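PDB 5DJS: tetratricopeptide TPR_2 repeat protein from Thermobaculum terrenum, which joins an N-terminal array of tetratricopeptide-repeat helices to a glycosyltransferase family 41 region of the GT-B clan, in which uridine-5'-diphosphate is bound. Local coordinates for residues 39-47 / 68-79; 342-350 / 412-420. The protein carries 1 engineered substitution. All blocks are in the same frame, centred on the assembly; numbering follows the deposited sequence.

Interaction 1 of 2, residues 39-47 / 68-79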
loop_
_atom_site.group_PDB
_atom_site.type_symbol
_atom_site.label_atom_id
_atom_site.label_comp_id
_atom_site.label_asym_id
_atom_site.label_seq_id
_atom_site.Cartn_x
_atom_site.Cartn_y
_atom_site.Cartn_z
ATOM N N ALA A 39 5.737 -14.815 33.780
ATOM C CA ALA A 39 7.011 -15.245 33.193
ATOM C C ALA A 39 7.536 -14.192 32.205
ATOM O O ALA A 39 7.215 -14.251 31.010
ATOM C CB ALA A 39 6.828 -16.588 32.499
ATOM N N PRO A 40 8.350 -13.226 32.694
ATOM C CA PRO A 40 8.765 -12.086 31.851
ATOM C C PRO A 40 9.789 -12.406 30.744
ATOM O O PRO A 40 10.034 -11.553 29.894
ATOM C CB PRO A 40 9.342 -11.083 32.868
ATOM C CG PRO A 40 9.807 -11.916 34.007
ATOM C CD PRO A 40 8.979 -13.180 34.027
ATOM N N ASP A 41 10.374 -13.606 30.763
ATOM C CA ASP A 41 11.236 -14.090 29.676
ATOM C C ASP A 41 10.478 -14.934 28.632
ATOM O O ASP A 41 11.108 -15.602 27.810
ATOM C CB ASP A 41 12.425 -14.887 30.251
ATOM C CG ASP A 41 13.519 -13.990 30.852
ATOM O OD1 ASP A 41 13.496 -12.748 30.666
ATOM O OD2 ASP A 41 14.421 -14.547 31.519
ATOM N N ASN A 42 9.143 -14.879 28.630
ATOM C CA ASN A 42 8.353 -15.611 27.648
ATOM C C ASN A 42 8.429 -14.958 26.250
ATOM O O ASN A 42 7.687 -14.016 25.939
ATOM C CB ASN A 42 6.903 -15.737 28.123
ATOM C CG ASN A 42 6.194 -16.928 27.515
ATOM O OD1 ASN A 42 6.018 -17.949 28.175
ATOM N ND2 ASN A 42 5.792 -16.812 26.265
ATOM N N SER A 43 9.324 -15.480 25.413
ATOM C CA SER A 43 9.596 -14.905 24.095
ATOM C C SER A 43 8.402 -14.932 23.136
ATOM O O SER A 43 8.314 -14.097 22.242
ATOM C CB SER A 43 10.798 -15.587 23.434
ATOM O OG SER A 43 10.470 -16.861 22.932
ATOM N N GLU A 44 7.491 -15.881 23.317
ATOM C CA GLU A 44 6.290 -15.957 22.480
ATOM C C GLU A 44 5.341 -14.761 22.703
ATOM O O GLU A 44 4.661 -14.311 21.773
ATOM C CB GLU A 44 5.548 -17.275 22.741
ATOM C CG GLU A 44 4.591 -17.690 21.630
ATOM C CD GLU A 44 3.842 -18.978 21.933
ATOM O OE1 GLU A 44 4.356 -19.819 22.714
ATOM O OE2 GLU A 44 2.737 -19.149 21.377
ATOM N N ALA A 45 5.330 -14.248 23.927
ATOM C CA ALA A 45 4.401 -13.216 24.356
ATOM C C ALA A 45 5.007 -11.837 24.098
ATOM O O ALA A 45 4.301 -10.905 23.704
ATOM C CB ALA A 45 4.084 -13.390 25.833
ATOM N N LEU A 46 6.309 -11.713 24.363
ATOM C CA LEU A 46 7.118 -10.589 23.884
ATOM C C LEU A 46 6.925 -10.385 22.387
ATOM O O LEU A 46 6.612 -9.283 21.947
ATOM C CB LEU A 46 8.611 -10.828 24.170
ATOM C CG LEU A 46 9.306 -10.234 25.411
ATOM C CD1 LEU A 46 8.402 -9.469 26.368
ATOM C CD2 LEU A 46 10.065 -11.318 26.156
ATOM N N HIS A 47 7.107 -11.462 21.625
ATOM C CA HIS A 47 6.895 -11.454 20.172
ATOM C C HIS A 47 5.497 -10.989 19.723
ATOM O O HIS A 47 5.383 -10.175 18.806
ATOM C CB HIS A 47 7.154 -12.844 19.594
ATOM C CG HIS A 47 6.692 -12.999 18.179
ATOM N ND1 HIS A 47 7.311 -12.359 17.129
ATOM C CD2 HIS A 47 5.672 -13.713 17.643
ATOM C CE1 HIS A 47 6.696 -12.678 16.004
ATOM N NE2 HIS A 47 5.695 -13.492 16.289
ATOM N N ARG A 68 14.082 -8.194 22.040
ATOM C CA ARG A 68 14.248 -8.993 23.256
ATOM C C ARG A 68 13.817 -10.442 22.995
ATOM O O ARG A 68 14.448 -11.376 23.485
ATOM C CB ARG A 68 13.450 -8.388 24.417
ATOM C CG ARG A 68 14.003 -8.699 25.805
ATOM C CD ARG A 68 12.898 -8.597 26.854
ATOM N NE ARG A 68 13.286 -7.902 28.084
ATOM C CZ ARG A 68 12.465 -7.650 29.110
ATOM N NH1 ARG A 68 11.185 -8.041 29.084
ATOM N NH2 ARG A 68 12.925 -7.001 30.179
ATOM N N ALA A 69 12.742 -10.613 22.225
ATOM C CA ALA A 69 12.320 -11.928 21.757
ATOM C C ALA A 69 13.412 -12.612 20.918
ATOM O O ALA A 69 13.708 -13.792 21.112
ATOM C CB ALA A 69 11.027 -11.806 20.965
ATOM N N VAL A 70 14.012 -11.863 19.996
ATOM C CA VAL A 70 15.176 -12.348 19.236
ATOM C C VAL A 70 16.348 -12.776 20.171
ATOM O O VAL A 70 16.978 -13.812 19.958
ATOM C CB VAL A 70 15.650 -11.297 18.189
ATOM C CG1 VAL A 70 16.993 -11.662 17.585
ATOM C CG2 VAL A 70 14.636 -11.164 17.063
ATOM N N ALA A 71 16.644 -11.986 21.197
ATOM C CA ALA A 71 17.741 -12.310 22.126
ATOM C C ALA A 71 17.471 -13.600 22.911
ATOM O O ALA A 71 18.392 -14.394 23.142
ATOM C CB ALA A 71 17.997 -11.154 23.083
ATOM N N LEU A 72 16.214 -13.797 23.313
ATOM C CA LEU A 72 15.817 -14.976 24.092
ATOM C C LEU A 72 15.681 -16.237 23.250
ATOM O O LEU A 72 15.783 -17.329 23.783
ATOM C CB LEU A 72 14.514 -14.716 24.857
ATOM C CG LEU A 72 14.643 -13.665 25.966
ATOM C CD1 LEU A 72 13.269 -13.120 26.357
ATOM C CD2 LEU A 72 15.377 -14.225 27.185
ATOM N N ASP A 73 15.423 -16.083 21.954
ATOM C CA ASP A 73 15.276 -17.215 21.047
ATOM C C ASP A 73 15.688 -16.777 19.632
ATOM O O ASP A 73 14.843 -16.531 18.795
ATOM C CB ASP A 73 13.836 -17.747 21.103
ATOM C CG ASP A 73 13.631 -19.014 20.263
ATOM O OD1 ASP A 73 14.614 -19.619 19.793
ATOM O OD2 ASP A 73 12.474 -19.413 20.063
ATOM N N PRO A 74 17.004 -16.661 19.374
ATOM C CA PRO A 74 17.516 -16.146 18.087
ATOM C C PRO A 74 17.438 -17.084 16.902
ATOM O O PRO A 74 17.724 -16.657 15.784
ATOM C CB PRO A 74 18.987 -15.861 18.386
ATOM C CG PRO A 74 19.320 -16.805 19.482
ATOM C CD PRO A 74 18.097 -16.833 20.346
ATOM N N GLY A 75 17.096 -18.345 17.139
ATOM C CA GLY A 75 16.879 -19.304 16.055
ATOM C C GLY A 75 15.507 -19.221 15.417
ATOM O O GLY A 75 15.303 -19.781 14.334
ATOM N N GLU A 76 14.569 -18.533 16.077
ATOM C CA GLU A 76 13.170 -18.475 15.637
ATOM C C GLU A 76 13.048 -17.424 14.550
ATOM O O GLU A 76 13.174 -16.248 14.829
ATOM C CB GLU A 76 12.243 -18.192 16.837
ATOM C CG GLU A 76 10.765 -17.956 16.520
ATOM C CD GLU A 76 10.159 -19.022 15.635
ATOM O OE1 GLU A 76 10.176 -20.198 16.039
ATOM O OE2 GLU A 76 9.669 -18.680 14.538
ATOM N N ALA A 77 12.820 -17.869 13.315
ATOM C CA ALA A 77 12.753 -17.002 12.132
ATOM C C ALA A 77 11.643 -15.951 12.167
ATOM O O ALA A 77 11.835 -14.847 11.645
ATOM C CB ALA A 77 12.595 -17.842 10.871
ATOM N N SER A 78 10.486 -16.283 12.741
ATOM C CA SER A 78 9.348 -15.352 12.738
ATOM C C SER A 78 9.613 -14.091 13.564
ATOM O O SER A 78 9.080 -13.034 13.257
ATOM C CB SER A 78 8.050 -16.035 13.201
ATOM O OG SER A 78 8.088 -16.376 14.578
ATOM N N TYR A 79 10.446 -14.205 14.595
ATOM C CA TYR A 79 10.815 -13.059 15.426
ATOM C C TYR A 79 11.684 -12.084 14.635
ATOM O O TYR A 79 11.534 -10.864 14.775
ATOM C CB TYR A 79 11.562 -13.499 16.696
ATOM C CG TYR A 79 10.808 -14.432 17.649
ATOM C CD1 TYR A 79 9.467 -14.785 17.443
ATOM C CD2 TYR A 79 11.440 -14.939 18.781
ATOM C CE1 TYR A 79 8.802 -15.627 18.319
ATOM C CE2 TYR A 79 10.773 -15.782 19.661
ATOM C CZ TYR A 79 9.452 -16.119 19.423
ATOM O OH TYR A 79 8.774 -16.950 20.288
#

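Interaction 2 of 2, residues 342-350 / 412-420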
loop_
_atom_site.group_PDB
_atom_site.type_symbol
_atom_site.label_atom_id
_atom_site.label_comp_id
_atom_site.label_asym_id
_atom_site.label_seq_id
_atom_site.Cartn_x
_atom_site.Cartn_y
_atom_site.Cartn_z
ATOM N N ILE A 342 10.346 7.621 3.202
ATOM C CA ILE A 342 11.261 8.728 3.507
ATOM C C ILE A 342 12.624 8.175 3.941
ATOM O O ILE A 342 12.875 7.998 5.135
ATOM C CB ILE A 342 10.691 9.644 4.627
ATOM C CG1 ILE A 342 9.282 10.128 4.262
ATOM C CG2 ILE A 342 11.602 10.847 4.873
ATOM C CD1 ILE A 342 8.468 10.588 5.449
ATOM N N GLY A 343 13.482 7.904 2.958
ATOM C CA GLY A 343 14.859 7.462 3.190
ATOM C C GLY A 343 15.931 8.445 2.733
ATOM O O GLY A 343 15.616 9.579 2.369
ATOM N N PRO A 344 17.211 8.015 2.747
ATOM C CA PRO A 344 18.370 8.871 2.465
ATOM C C PRO A 344 18.321 9.657 1.163
ATOM O O PRO A 344 18.769 10.808 1.130
ATOM C CB PRO A 344 19.525 7.871 2.404
ATOM C CG PRO A 344 19.115 6.790 3.342
ATOM C CD PRO A 344 17.634 6.653 3.137
ATOM N N GLU A 345 17.793 9.043 0.105
ATOM C CA GLU A 345 17.691 9.706 -1.196
ATOM C C GLU A 345 16.792 10.956 -1.118
ATOM O O GLU A 345 17.173 12.016 -1.631
ATOM C CB GLU A 345 17.194 8.735 -2.282
ATOM C CG GLU A 345 17.892 8.896 -3.634
ATOM C CD GLU A 345 19.167 8.074 -3.779
ATOM O OE1 GLU A 345 19.732 7.624 -2.755
ATOM O OE2 GLU A 345 19.612 7.885 -4.934
ATOM N N VAL A 346 15.640 10.845 -0.438
ATOM C CA VAL A 346 14.679 11.975 -0.343
ATOM C C VAL A 346 15.223 13.053 0.581
ATOM O O VAL A 346 15.250 14.231 0.218
ATOM C CB VAL A 346 13.254 11.636 0.194
ATOM C CG1 VAL A 346 12.215 12.366 -0.636
ATOM C CG2 VAL A 346 12.944 10.154 0.199
ATOM N N LEU A 347 15.630 12.637 1.779
ATOM C CA LEU A 347 16.203 13.543 2.781
ATOM C C LEU A 347 17.341 14.424 2.247
ATOM O O LEU A 347 17.414 15.589 2.609
ATOM C CB LEU A 347 16.670 12.761 4.022
ATOM C CG LEU A 347 15.739 12.555 5.238
ATOM C CD1 LEU A 347 14.324 13.084 5.066
ATOM C CD2 LEU A 347 15.714 11.092 5.657
ATOM N N ASP A 348 18.199 13.884 1.382
ATOM C CA ASP A 348 19.243 14.688 0.733
ATOM C C ASP A 348 18.637 15.859 -0.058
ATOM O O ASP A 348 19.114 16.991 0.045
ATOM C CB ASP A 348 20.119 13.825 -0.202
ATOM C CG ASP A 348 21.049 12.839 0.551
ATOM O OD1 ASP A 348 21.230 12.935 1.787
ATOM O OD2 ASP A 348 21.619 11.954 -0.117
ATOM N N LEU A 349 17.579 15.581 -0.823
ATOM C CA LEU A 349 16.905 16.601 -1.639
ATOM C C LEU A 349 16.132 17.611 -0.804
ATOM O O LEU A 349 16.220 18.817 -1.042
ATOM C CB LEU A 349 15.942 15.949 -2.641
ATOM C CG LEU A 349 16.492 14.952 -3.662
ATOM C CD1 LEU A 349 15.472 14.735 -4.781
ATOM C CD2 LEU A 349 17.843 15.375 -4.245
ATOM N N TRP A 350 15.361 17.114 0.159
ATOM C CA TRP A 350 14.582 17.989 1.045
ATOM C C TRP A 350 15.460 18.959 1.842
ATOM O O TRP A 350 15.051 20.091 2.111
ATOM C CB TRP A 350 13.698 17.178 2.003
ATOM C CG TRP A 350 12.578 16.416 1.338
ATOM C CD1 TRP A 350 12.187 16.478 0.025
ATOM C CD2 TRP A 350 11.690 15.501 1.973
ATOM N NE1 TRP A 350 11.124 15.640 -0.195
ATOM C CE2 TRP A 350 10.792 15.029 0.985
ATOM C CE3 TRP A 350 11.576 15.010 3.282
ATOM C CZ2 TRP A 350 9.785 14.093 1.268
ATOM C CZ3 TRP A 350 10.571 14.082 3.565
ATOM C CH2 TRP A 350 9.692 13.634 2.559
ATOM N N VAL A 412 2.901 23.712 -0.446
ATOM C CA VAL A 412 3.392 22.774 -1.458
ATOM C C VAL A 412 3.590 21.399 -0.819
ATOM O O VAL A 412 4.135 21.304 0.285
ATOM C CB VAL A 412 4.753 23.240 -2.017
ATOM C CG1 VAL A 412 5.340 22.218 -2.991
ATOM C CG2 VAL A 412 4.624 24.612 -2.670
ATOM N N ALA A 413 3.171 20.343 -1.519
ATOM C CA ALA A 413 3.424 18.965 -1.079
ATOM C C ALA A 413 4.608 18.367 -1.822
ATOM O O ALA A 413 4.778 18.595 -3.021
ATOM C CB ALA A 413 2.200 18.112 -1.293
ATOM N N LEU A 414 5.429 17.610 -1.102
ATOM C CA LEU A 414 6.597 16.940 -1.683
ATOM C C LEU A 414 6.371 15.440 -1.672
ATOM O O LEU A 414 5.980 14.882 -0.647
ATOM C CB LEU A 414 7.859 17.283 -0.888
ATOM C CG LEU A 414 8.224 18.765 -0.818
ATOM C CD1 LEU A 414 9.385 18.987 0.139
ATOM C CD2 LEU A 414 8.564 19.311 -2.193
ATOM N N ASP A 415 6.615 14.798 -2.809
ATOM C CA ASP A 415 6.412 13.349 -2.958
ATOM C C ASP A 415 7.721 12.612 -2.734
ATOM O O ASP A 415 8.795 13.160 -2.974
ATOM C CB ASP A 415 5.884 13.049 -4.359
ATOM C CG ASP A 415 5.646 11.570 -4.614
ATOM O OD1 ASP A 415 5.076 10.901 -3.726
ATOM O OD2 ASP A 415 6.036 11.080 -5.708
ATOM N N THR A 416 7.619 11.366 -2.279
ATOM C CA THR A 416 8.796 10.552 -1.967
ATOM C C THR A 416 9.392 9.842 -3.186
ATOM O O THR A 416 8.745 9.681 -4.225
ATOM C CB THR A 416 8.466 9.505 -0.895
ATOM O OG1 THR A 416 7.277 8.802 -1.265
ATOM C CG2 THR A 416 8.239 10.175 0.452
ATOM N N LEU A 417 10.651 9.452 -3.036
ATOM C CA LEU A 417 11.350 8.601 -3.986
ATOM C C LEU A 417 12.232 7.607 -3.191
ATOM O O LEU A 417 12.568 7.883 -2.034
ATOM C CB LEU A 417 12.210 9.444 -4.934
ATOM C CG LEU A 417 13.179 10.453 -4.293
ATOM C CD1 LEU A 417 14.619 10.287 -4.767
ATOM C CD2 LEU A 417 12.706 11.873 -4.545
ATOM N N PRO A 418 12.591 6.454 -3.766
ATOM C CA PRO A 418 12.137 5.968 -5.083
ATOM C C PRO A 418 10.712 5.387 -5.121
ATOM O O PRO A 418 10.218 5.077 -6.219
ATOM C CB PRO A 418 13.154 4.865 -5.405
ATOM C CG PRO A 418 13.568 4.356 -4.070
ATOM C CD PRO A 418 13.604 5.563 -3.176
ATOM N N TYR A 419 10.084 5.210 -3.953
ATOM C CA TYR A 419 8.712 4.728 -3.860
ATOM C C TYR A 419 7.805 5.980 -3.802
ATOM O O TYR A 419 7.681 6.652 -2.759
ATOM C CB TYR A 419 8.563 3.830 -2.623
ATOM C CG TYR A 419 7.293 2.985 -2.485
ATOM C CD1 TYR A 419 6.012 3.542 -2.606
ATOM C CD2 TYR A 419 7.371 1.631 -2.138
ATOM C CE1 TYR A 419 4.858 2.774 -2.429
ATOM C CE2 TYR A 419 6.221 0.860 -1.958
ATOM C CZ TYR A 419 4.962 1.439 -2.107
ATOM O OH TYR A 419 3.808 0.708 -1.944
ATOM N N SER A 420 7.159 6.268 -4.931
ATOM C CA SER A 420 6.260 7.409 -5.031
ATOM C C SER A 420 4.959 7.137 -4.313
ATOM O O SER A 420 4.422 6.025 -4.376
ATOM C CB SER A 420 5.937 7.750 -6.482
ATOM O OG SER A 420 4.889 8.705 -6.519
#

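Interaction 1 of 2, residues 39-47 / 68-79
The first torsions turn the rings of His-47 and Tyr-79 onto each other: CG of His-47 stands anti to its own nitrogen (chi1 168°), while CG of Tyr-79 lies anti to its carbonyl carbon (chi1 -60°). The result is an offset stack, with ring centroids 4.6 Å apart and planes tilted by 30°. CD1 of Tyr-79 sits over one face of the imidazole, near the rim, and on the other side of the phenol ring CG of Glu-76 lies over its centre. The far end of the tyrosine is fixed by a hydrogen bond, 3.1 Å between its OH and OG of Ser-43, near the plane of the ring. Glu-76 also caps helix 77-89: its OE2 takes the N-H of Ser-78 at 3.1 Å and OG of Ser-78 at 2.8 Å, the two reaching it from opposite faces of the carboxylate.

Beside the rings, the nearly antiparallel helices 43-56 and 59-72 pack at 8.7 Å between the axes of their short facing pieces. The small Ala-69 lies at the closest backbone approach, its CB 4.1 Å from CB of Leu-46; the side chains of Leu-46 and Leu-72 cross at about a right angle, CD2 of Leu-46 3.7 Å from CD1 of Leu-72. Helix 77-89 leans on helix 43-56 through Tyr-79, giving the three-helix packing of tetratricopeptide repeats. OE2 of Glu-44 is instead hydrogen-bonded to NE2 of His-17, in helix 5-21. The chemistry implies a small apolar seam between the helix pair, with an aromatic stack and one hydroxyl pair joining the following helix to it.

Interaction 2 of 2, residues 342-350 / 412-420
The helix beginning at Pro-344 comes nearest the other segment at Val-346 and Leu-417, whose CA atoms are 6.0 Å apart, and stands farther off at Trp-350 and Leu-414, where the CA separation is 8.5 Å. No hydrogen bond crosses between the two segments; side chains do the work. Leu-417 is the most deeply engaged, its two methyls divided between neighbours: CD2 meets CG1 of Val-346 and CD1 of Leu-349, each at 4.0 Å, while CD1 lies against the aliphatic part of Glu-345.

Trp-350 is sandwiched. CD1 of Leu-414 rests over one face of the indole, 4.0 Å from the centroid of the five-membered ring and 23° off its normal, a CH-pi contact, and CG1 of Val-346 lies over the opposite face near the rim. NE1 is hydrogen-bonded to OH of Tyr-468 from helix 465-477, and the same hydroxyl is hydrogen-bonded to O of Asp-415, so one outside residue ties both segments together.

This is helix-on-sheet packing in the Rossmann-like domain of a GT-B fold. Helix 344-356 follows strand 332-335, and strand 412-414 is that strand's parallel neighbour at the centre of the sheet, where the strand order changes direction.

Beyond the strand the chain bends toward the bound UDP. OG1 of Thr-416, placed between its nitrogen and carbonyl carbon, donates to O of Tyr-419 at 2.6 Å, in the carbonyl plane, across the cis peptide before Pro-418. CG2 of Thr-416 touches CG1 of Ile-342 at 4.0 Å. The Asp-415 side chain is about 6 Å from UDP; OD2 is hydrogen-bonded to OG1 of Thr-448 and OD1 to N of Gly-421, a pocket residue.

How the interactions relate
The two interactions lie in different parts of the chain and do not touch: their centres are about 35 Å apart and their nearest atoms about 21 Å. Interaction 1 is closed before interaction 2 opens. It is all-helical, within the tetratricopeptide array, its centre about 29 Å from the centre of the chain. Interaction 2, its centre about 17 Å from that point, is buried in the domain whose parallel six-stranded sheet includes strand 412-414, and which carries UDP-pocket residues. They share no helix or strand. One therefore reports how successive repeat helices stack, the other how a helix covers the sheet next to the ligand, the two architectures that this single chain combines.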